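Local coordinates for Endoglucanase(Endo-1,4-beta-glucanase)protein (Pseudomonas stutzeri, PDB 6R2J) that probably hydrolyses internal beta-1,4-glucosidic bonds of cellulose as a family 5 glycoside hydrolase, and binds cellobiose in the crystal, at residues A265-L270 / M310-A315; E62-S67 / D75-L80. All coordinates share one frame; numbering follows the deposited sequence. Where two conformers were deposited one is given.

Contact 1 (A265-L270 / M310-A315); sequences AMDNLL and MRKHLA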
ATOM      1  N   ALA A 265       5.966 -13.410 -14.804  1.00 13.32           N
ATOM      2  CA  ALA A 265       4.693 -13.177 -14.137  1.00 11.83           C
ATOM      3  C   ALA A 265       4.489 -11.714 -13.816  1.00 10.74           C
ATOM      4  O   ALA A 265       3.360 -11.221 -13.909  1.00 11.69           O
ATOM      5  CB  ALA A 265       4.613 -14.045 -12.883  1.00 13.61           C
ATOM      6  N   MET A 266       5.568 -11.001 -13.463  1.00  9.84           N
ATOM      7  CA  MET A 266       5.454  -9.582 -13.169  1.00  9.22           C
ATOM      8  C   MET A 266       5.172  -8.789 -14.427  1.00  8.78           C
ATOM      9  O   MET A 266       4.292  -7.928 -14.427  1.00  8.88           O
ATOM     10  CB  MET A 266       6.734  -9.081 -12.538  1.00  9.60           C
ATOM     11  CG  MET A 266       6.746  -7.624 -12.197  1.00 10.41           C
ATOM     12  SD  MET A 266       8.159  -7.159 -11.153  1.00 11.69           S
ATOM     13  CE  MET A 266       8.210  -5.357 -11.329  1.00 11.62           C
ATOM     14  N   ASP A 267       5.922  -9.055 -15.497  1.00 11.58           N
ATOM     15  CA  ASP A 267       5.663  -8.400 -16.776  1.00 14.65           C
ATOM     16  C   ASP A 267       4.203  -8.563 -17.215  1.00 13.48           C
ATOM     17  O   ASP A 267       3.542  -7.596 -17.607  1.00 14.41           O
ATOM     18  CB  ASP A 267       6.607  -8.991 -17.824  1.00 18.46           C
ATOM     19  CG  ASP A 267       7.094  -7.936 -18.822  1.00 22.98           C
ATOM     20  OD1 ASP A 267       7.795  -6.958 -18.384  1.00 23.94           O
ATOM     21  OD2 ASP A 267       6.789  -8.106 -20.037  1.00 26.84           O
ATOM     22  N   ASN A 268       3.677  -9.775 -17.137  1.00 11.65           N
ATOM     23  CA  ASN A 268       2.308  -9.964 -17.597  1.00 11.62           C
ATOM     24  C   ASN A 268       1.305  -9.343 -16.637  1.00 11.00           C
ATOM     25  O   ASN A 268       0.251  -8.868 -17.071  1.00 11.63           O
ATOM     26  CB  ASN A 268       2.041 -11.447 -17.757  1.00 13.64           C
ATOM     27  CG  ASN A 268       2.839 -12.050 -18.859  1.00 15.35           C
ATOM     28  OD1 ASN A 268       3.071 -11.405 -19.886  1.00 16.28           O
ATOM     29  ND2 ASN A 268       3.268 -13.297 -18.667  1.00 16.05           N
ATOM     30  N   LEU A 269       1.592  -9.367 -15.333  1.00 11.38           N
ATOM     31  CA  LEU A 269       0.708  -8.693 -14.385  1.00 10.86           C
ATOM     32  C   LEU A 269       0.635  -7.192 -14.669  1.00 11.03           C
ATOM     33  O   LEU A 269      -0.453  -6.635 -14.828  1.00 11.40           O
ATOM     34  CB  LEU A 269       1.173  -8.956 -12.955  1.00  9.84           C
ATOM     35  CG  LEU A 269       0.462  -8.119 -11.907  1.00 10.47           C
ATOM     36  CD1 LEU A 269      -1.018  -8.499 -11.738  1.00  9.31           C
ATOM     37  CD2 LEU A 269       1.227  -8.196 -10.567  1.00 12.95           C
ATOM     38  N   LEU A 270       1.782  -6.514 -14.718  1.00 11.58           N
ATOM     39  CA  LEU A 270       1.770  -5.075 -14.963  1.00 12.47           C
ATOM     40  C   LEU A 270       1.077  -4.731 -16.284  1.00 11.54           C
ATOM     41  O   LEU A 270       0.379  -3.714 -16.373  1.00 10.11           O
ATOM     42  CB  LEU A 270       3.198  -4.524 -14.912  1.00 12.06           C
ATOM     43  CG  LEU A 270       3.827  -4.469 -13.508  1.00  9.93           C
ATOM     44  CD1 LEU A 270       5.259  -3.862 -13.561  1.00 11.10           C
ATOM     45  CD2 LEU A 270       3.010  -3.686 -12.505  1.00  9.56           C
ATOM     46  N   MET A 310      10.123  -2.999 -14.530  1.00 16.55           N
ATOM     47  CA  MET A 310       9.018  -2.066 -14.355  1.00 16.74           C
ATOM     48  C   MET A 310       8.975  -1.051 -15.487  1.00 14.29           C
ATOM     49  O   MET A 310       7.897  -0.624 -15.900  1.00 13.06           O
ATOM     50  CB  MET A 310       9.170  -1.328 -13.022  1.00 17.72           C
ATOM     51  CG  MET A 310       8.704  -2.064 -11.770  1.00 19.98           C
ATOM     52  SD  MET A 310       8.623  -0.859 -10.355  1.00 22.35           S
ATOM     53  CE  MET A 310       7.573   0.382 -11.071  1.00 20.38           C
ATOM     54  N   ARG A 311      10.136  -0.638 -15.990  1.00 15.19           N
ATOM     55  CA  ARG A 311      10.183   0.545 -16.844  1.00 17.49           C
ATOM     56  C   ARG A 311       9.321   0.415 -18.100  1.00 17.80           C
ATOM     57  O   ARG A 311       8.743   1.419 -18.548  1.00 17.21           O
ATOM     58  CB  ARG A 311      11.631   0.903 -17.176  1.00 20.88           C
ATOM     59  CG  ARG A 311      12.359   1.512 -15.995  1.00 23.14           C
ATOM     60  CD  ARG A 311      13.547   2.317 -16.438  1.00 25.37           C
ATOM     61  NE  ARG A 311      14.580   1.474 -17.044  1.00 26.58           N
ATOM     62  CZ  ARG A 311      15.749   1.192 -16.482  1.00 25.68           C
ATOM     63  NH1 ARG A 311      16.015   1.681 -15.273  1.00 24.62           N
ATOM     64  NH2 ARG A 311      16.656   0.458 -17.143  1.00 26.38           N
ATOM     65  N   LYS A 312       9.229  -0.785 -18.695  1.00 18.41           N
ATOM     66  CA  LYS A 312       8.432  -0.899 -19.912  1.00 18.70           C
ATOM     67  C   LYS A 312       6.967  -0.586 -19.667  1.00 18.44           C
ATOM     68  O   LYS A 312       6.245  -0.284 -20.631  1.00 20.32           O
ATOM     69  CB  LYS A 312       8.596  -2.272 -20.574  1.00 19.76           C
ATOM     70  CG  LYS A 312       7.689  -3.366 -20.062  1.00 19.15           C
ATOM     71  CD  LYS A 312       7.886  -4.706 -20.820  1.00 18.80           C
ATOM     72  CE  LYS A 312       9.347  -5.243 -20.744  1.00 18.00           C
ATOM     73  NZ  LYS A 312       9.953  -5.445 -19.356  1.00 18.13           N
ATOM     74  N   HIS A 313       6.520  -0.622 -18.399  1.00 14.99           N
ATOM     75  CA  HIS A 313       5.103  -0.538 -18.051  1.00 12.74           C
ATOM     76  C   HIS A 313       4.638   0.806 -17.495  1.00 11.54           C
ATOM     77  O   HIS A 313       3.434   0.974 -17.298  1.00 12.60           O
ATOM     78  CB  HIS A 313       4.710  -1.642 -17.054  1.00 12.29           C
ATOM     79  CG  HIS A 313       5.087  -3.019 -17.500  1.00 12.83           C
ATOM     80  ND1 HIS A 313       4.444  -3.675 -18.527  1.00 14.30           N
ATOM     81  CD2 HIS A 313       6.059  -3.856 -17.067  1.00 13.13           C
ATOM     82  CE1 HIS A 313       5.018  -4.852 -18.716  1.00 14.94           C
ATOM     83  NE2 HIS A 313       5.995  -4.987 -17.838  1.00 14.34           N
ATOM     84  N   LEU A 314       5.532   1.773 -17.289  1.00 13.03           N
ATOM     85  CA  LEU A 314       5.146   3.063 -16.710  1.00 14.56           C
ATOM     86  C   LEU A 314       4.239   3.890 -17.634  1.00 15.15           C
ATOM     87  O   LEU A 314       3.280   4.516 -17.166  1.00 16.43           O
ATOM     88  CB  LEU A 314       6.408   3.842 -16.330  1.00 14.47           C
ATOM     89  CG  LEU A 314       7.253   3.051 -15.331  1.00 14.29           C
ATOM     90  CD1 LEU A 314       8.508   3.847 -14.933  1.00 15.07           C
ATOM     91  CD2 LEU A 314       6.437   2.681 -14.089  1.00 14.63           C
ATOM     92  N   ALA A 315       4.484   3.874 -18.941  1.00 14.07           N
ATOM     93  CA  ALA A 315       3.706   4.718 -19.840  1.00 14.07           C
ATOM     94  C   ALA A 315       2.272   4.234 -19.965  1.00 12.58           C
ATOM     95  O   ALA A 315       2.000   3.036 -20.048  1.00 13.33           O
ATOM     96  CB  ALA A 315       4.330   4.698 -21.236  1.00 15.65           C
TER

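Contact 2 (E62-S67 / D75-L80); sequences ERVQHS and DQIRLL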
ATOM      1  N   GLU A  62       1.356   1.799  16.630  1.00  8.10           N
ATOM      2  CA  GLU A  62       2.036   1.762  17.920  1.00  7.47           C
ATOM      3  C   GLU A  62       3.152   2.796  18.025  1.00  7.72           C
ATOM      4  O   GLU A  62       3.528   3.176  19.135  1.00 10.03           O
ATOM      5  CB  GLU A  62       2.584   0.352  18.150  1.00  7.40           C
ATOM      6  CG  GLU A  62       1.501  -0.705  18.395  1.00  8.47           C
ATOM      7  CD  GLU A  62       0.979  -1.377  17.111  1.00  9.58           C
ATOM      8  OE1 GLU A  62       1.305  -0.908  16.005  1.00  9.31           O
ATOM      9  OE2 GLU A  62       0.222  -2.374  17.212  1.00  9.80           O
ATOM     10  N   ARG A  63       3.694   3.260  16.914  1.00  8.20           N
ATOM     11  CA  ARG A  63       4.742   4.264  16.960  1.00  8.41           C
ATOM     12  C   ARG A  63       4.199   5.682  16.863  1.00  8.31           C
ATOM     13  O   ARG A  63       4.914   6.609  17.260  1.00  8.55           O
ATOM     14  CB  ARG A  63       5.816   3.953  15.893  1.00  8.69           C
ATOM     15  CG  ARG A  63       6.649   2.724  16.235  1.00  4.87           C
ATOM     16  CD  ARG A  63       7.577   2.247  15.118  1.00  6.74           C
ATOM     17  NE  ARG A  63       8.338   1.076  15.588  1.00  6.75           N
ATOM     18  CZ  ARG A  63       8.694   0.016  14.855  1.00  7.21           C
ATOM     19  NH1 ARG A  63       8.398  -0.054  13.576  1.00  7.43           N
ATOM     20  NH2 ARG A  63       9.384  -0.980  15.413  1.00  7.27           N
ATOM     21  N   VAL A  64       2.991   5.873  16.300  1.00  8.76           N
ATOM     22  CA  VAL A  64       2.348   7.199  16.304  0.59  8.21           C
ATOM     23  C   VAL A  64       1.568   7.423  17.593  1.00  8.30           C
ATOM     24  O   VAL A  64       1.364   8.575  17.995  1.00  9.06           O
ATOM     25  CB  VAL A  64       1.448   7.536  15.091  0.59  7.69           C
ATOM     26  CG1 VAL A  64       2.277   7.582  13.803  0.59  7.49           C
ATOM     27  CG2 VAL A  64       0.258   6.574  15.022  0.59  6.78           C
ATOM     28  N   GLN A  65       1.090   6.344  18.225  1.00  8.84           N
ATOM     29  CA  GLN A  65       0.357   6.412  19.488  1.00  8.72           C
ATOM     30  C   GLN A  65       0.815   5.236  20.352  1.00  8.99           C
ATOM     31  O   GLN A  65       0.373   4.098  20.166  1.00  7.34           O
ATOM     32  CB  GLN A  65      -1.151   6.400  19.261  1.00  8.43           C
ATOM     33  CG  GLN A  65      -1.936   6.790  20.514  1.00 10.03           C
ATOM     34  CD  GLN A  65      -3.428   6.894  20.262  1.00 11.58           C
ATOM     35  OE1 GLN A  65      -3.972   6.154  19.455  1.00 12.12           O
ATOM     36  NE2 GLN A  65      -4.089   7.831  20.930  1.00 13.41           N
ATOM     37  N   HIS A  66       1.676   5.510  21.330  1.00  9.76           N
ATOM     38  CA  HIS A  66       2.217   4.418  22.132  1.00 10.55           C
ATOM     39  C   HIS A  66       1.146   3.709  22.960  1.00 11.89           C
ATOM     40  O   HIS A  66       1.299   2.529  23.299  1.00 11.78           O
ATOM     41  CB  HIS A  66       3.295   4.946  23.088  1.00 12.15           C
ATOM     42  CG  HIS A  66       4.571   5.348  22.413  1.00 11.99           C
ATOM     43  ND1 HIS A  66       5.679   5.787  23.108  1.00 12.24           N
ATOM     44  CD2 HIS A  66       4.903   5.407  21.103  1.00 11.93           C
ATOM     45  CE1 HIS A  66       6.642   6.086  22.256  1.00 12.09           C
ATOM     46  NE2 HIS A  66       6.191   5.880  21.031  1.00 11.30           N
ATOM     47  N   SER A  67       0.082   4.413  23.325  1.00 12.58           N
ATOM     48  CA  SER A  67      -1.026   3.821  24.059  1.00 13.53           C
ATOM     49  C   SER A  67      -2.295   4.582  23.712  1.00 12.37           C
ATOM     50  O   SER A  67      -2.249   5.721  23.249  1.00 12.05           O
ATOM     51  CB  SER A  67      -0.768   3.833  25.576  1.00 16.33           C
ATOM     52  OG  SER A  67      -0.750   5.151  26.109  1.00 19.24           O
ATOM     53  N   ASP A  75       7.518  13.289  17.447  1.00 12.90           N
ATOM     54  CA  ASP A  75       8.634  12.987  16.552  1.00 12.67           C
ATOM     55  C   ASP A  75       8.213  12.057  15.412  1.00  9.56           C
ATOM     56  O   ASP A  75       8.763  12.137  14.321  1.00 11.14           O
ATOM     57  CB  ASP A  75       9.791  12.344  17.320  1.00 14.66           C
ATOM     58  CG  ASP A  75      10.569  13.325  18.187  1.00 18.37           C
ATOM     59  OD1 ASP A  75      10.641  14.522  17.838  1.00 19.81           O
ATOM     60  OD2 ASP A  75      11.128  12.887  19.227  1.00 19.82           O
ATOM     61  N   GLN A  76       7.310  11.103  15.671  1.00  8.61           N
ATOM     62  CA  GLN A  76       6.879  10.196  14.614  1.00  7.61           C
ATOM     63  C   GLN A  76       6.068  10.956  13.580  1.00  8.14           C
ATOM     64  O   GLN A  76       6.274  10.789  12.368  1.00  7.42           O
ATOM     65  CB  GLN A  76       6.107   9.022  15.228  1.00  8.37           C
ATOM     66  CG  GLN A  76       5.819   7.863  14.255  1.00 10.05           C
ATOM     67  CD  GLN A  76       6.988   6.886  14.027  1.00  9.70           C
ATOM     68  OE1 GLN A  76       6.958   6.105  13.072  1.00  9.13           O
ATOM     69  NE2 GLN A  76       8.018   6.935  14.894  1.00  9.45           N
ATOM     70  N   ILE A  77       5.200  11.852  14.040  1.00  9.71           N
ATOM     71  CA  ILE A  77       4.468  12.712  13.111  1.00 12.09           C
ATOM     72  C   ILE A  77       5.443  13.544  12.272  1.00 11.50           C
ATOM     73  O   ILE A  77       5.296  13.661  11.048  1.00 11.57           O
ATOM     74  CB  ILE A  77       3.453  13.602  13.860  1.00 11.82           C
ATOM     75  CG1 ILE A  77       2.443  12.789  14.675  1.00 12.28           C
ATOM     76  CG2 ILE A  77       2.694  14.520  12.884  1.00 12.42           C
ATOM     77  CD1 ILE A  77       1.507  11.951  13.843  1.00 12.80           C
ATOM     78  N   ARG A  78       6.425  14.172  12.929  1.00 12.63           N
ATOM     79  CA  ARG A  78       7.471  14.933  12.245  1.00 14.13           C
ATOM     80  C   ARG A  78       8.182  14.061  11.211  1.00 12.74           C
ATOM     81  O   ARG A  78       8.473  14.508  10.097  1.00 13.38           O
ATOM     82  CB  ARG A  78       8.411  15.513  13.328  1.00 18.04           C
ATOM     83  CG  ARG A  78       9.612  16.368  12.867  1.00 23.21           C
ATOM     84  CD  ARG A  78      10.747  16.518  13.972  1.00 26.81           C
ATOM     85  NE  ARG A  78      11.049  15.247  14.659  1.00 29.25           N
ATOM     86  CZ  ARG A  78      11.669  14.199  14.106  1.00 29.86           C
ATOM     87  NH1 ARG A  78      12.113  14.258  12.848  1.00 29.77           N
ATOM     88  NH2 ARG A  78      11.866  13.098  14.830  1.00 30.76           N
ATOM     89  N   LEU A  79       8.404  12.787  11.531  1.00 11.95           N
ATOM     90  CA  LEU A  79       9.079  11.904  10.581  1.00 10.06           C
ATOM     91  C   LEU A  79       8.190  11.604   9.378  1.00  8.56           C
ATOM     92  O   LEU A  79       8.670  11.536   8.240  1.00  8.71           O
ATOM     93  CB  LEU A  79       9.461  10.611  11.295  1.00  9.38           C
ATOM     94  CG  LEU A  79      10.688  10.644  12.199  1.00 10.42           C
ATOM     95  CD1 LEU A  79      10.672   9.455  13.143  1.00 10.32           C
ATOM     96  CD2 LEU A  79      11.940  10.676  11.306  1.00 10.63           C
ATOM     97  N   LEU A  80       6.891  11.437   9.612  1.00  8.05           N
ATOM     98  CA  LEU A  80       5.962  11.244   8.504  1.00  7.11           C
ATOM     99  C   LEU A  80       5.810  12.522   7.680  1.00  7.06           C
ATOM    100  O   LEU A  80       5.713  12.466   6.448  1.00  8.97           O
ATOM    101  CB  LEU A  80       4.624  10.783   9.065  1.00  8.56           C
ATOM    102  CG  LEU A  80       4.534   9.348   9.579  1.00  8.88           C
ATOM    103  CD1 LEU A  80       3.238   9.093  10.361  1.00 10.60           C
ATOM    104  CD2 LEU A  80       4.631   8.433   8.414  1.00  8.77           C
TER

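Contact 1 (A265-L270 / M310-A315)
The imidazole of His313 is sandwiched between Leu270 and Lys312 and met at its edge by Asp267. On one face Leu270 CB lies 3.7 Å from the centroid of the His313 ring, slightly displaced toward the rim, a CH-pi contact. The opposite face carries Lys312 CG over its centre; with chi1 at 86° that carbon stands between the backbone N and the carbonyl carbon. From the ring edge NE2 of His313 donates a hydrogen bond of 2.7 Å to OD1 of Asp267, with an angle of 153° at the hydrogen. The donor comes from far above the carboxylate plane, about 75° out of it. Lys312 NZ reaches the same OD1 of Asp267 at 2.8 Å as a salt bridge, on the syn side, nearer the plane and from the other face. One oxygen thus takes two donors, while Asp267 OD2 lies 3.7 Å from Lys312 CD. Replacing His313 by an alanine would probably leave Asp267 OD1 with the lysine as its remaining partner across the contact and open a gap between Leu270 CB and the Lys312 chain.

Beside this polar group the two methionines meet tightly, Met266 CE being 3.4 Å from Met310 CG, and Leu270 CD1 lies 4.3 Å from the same carbon of Met310. Met266 also touches Leu309 and Tyr282. The contact therefore packs helix 260-276, which runs between the last two strands of the TIM barrel, against the last part of helix 305-311 and the type I turn from Arg311 to Leu314. With a carboxylate accepting its N-H, the imidazole would be expected to bind a proton more readily, an effect the ammonium bound to the same oxygen should partly offset.

Contact 2 (E62-S67 / D75-L80)
The guanidinium of Arg63, whose side chain packs through its base on Gln76, is gripped by three carbonyl oxygens: NE bonds to that of Pro29, NH1 to that of Phe23 and NH2 to that of Ile27. The Arg63 chain runs extended from CG to NE and leads this group away from helix 74-89. The polar end of Gln76 is likewise served elsewhere, OE1 being hydrogen-bonded to the hydroxyl of Tyr38. Between the two segments themselves no hydrogen bond crosses. The carbonyl oxygen of Arg63 rests against the aliphatic base of Gln76, 3.4 Å from CB and equally close to CG, in a contact with carbon. CG of Gln76 stands anti to the backbone N (chi1 -169°), and the chain bends at chi2 (81°). The amide consequently lies beside the base of the arginine, CD of Gln76 being 3.7 Å from Arg63 CB.

Both segments belong to the second beta-alpha unit of the TIM barrel: strand 54-59 ends just before the short, weakly bonded helix 61-64, and a loop then leads into helix 74-89. Folding the loop back brings the CA atoms of Val64 and Gln76 to 5.7 Å, the nearest CA pair of the two segments.

Val64 supplies the apolar side, although its two deposited conformers make its details less certain. In one of them CG1 of Val64 lies 3.6 Å from Gln76 CG, the two side chains crossing at about a right angle. The same methyl is 3.9 Å from Leu80 CD1, one helical turn further on, and more loosely 4.4 Å from Ile77 CD1. Phe59 and Phe57 of strand 54-59 touch Val64 and Leu80 respectively, while Ile77 and Leu80 both pack on Phe130 of helix 116-130.

In the fold
From the N terminus, the chain first makes contact 2, which closes a short loop, with seven residues between its segments, 62-67 and 75-80, within the second beta-alpha unit of the barrel. It then passes through strands 93-98 to 248-252 before contact 1 opens at helix 260-276. Contact 1 closes a longer loop of 39 residues, holding strand 280-285, and joins that helix to segment 310-315, the last part of helix 305-311 and the turn from Arg311 to Leu314. The two loops follow one another in series and neither nest nor cross. The centres of the contacts are 35 Å apart, their nearest atoms about 21 Å, on opposite sides of the chain's centre, so each ties a separate part of the barrel's outer layer.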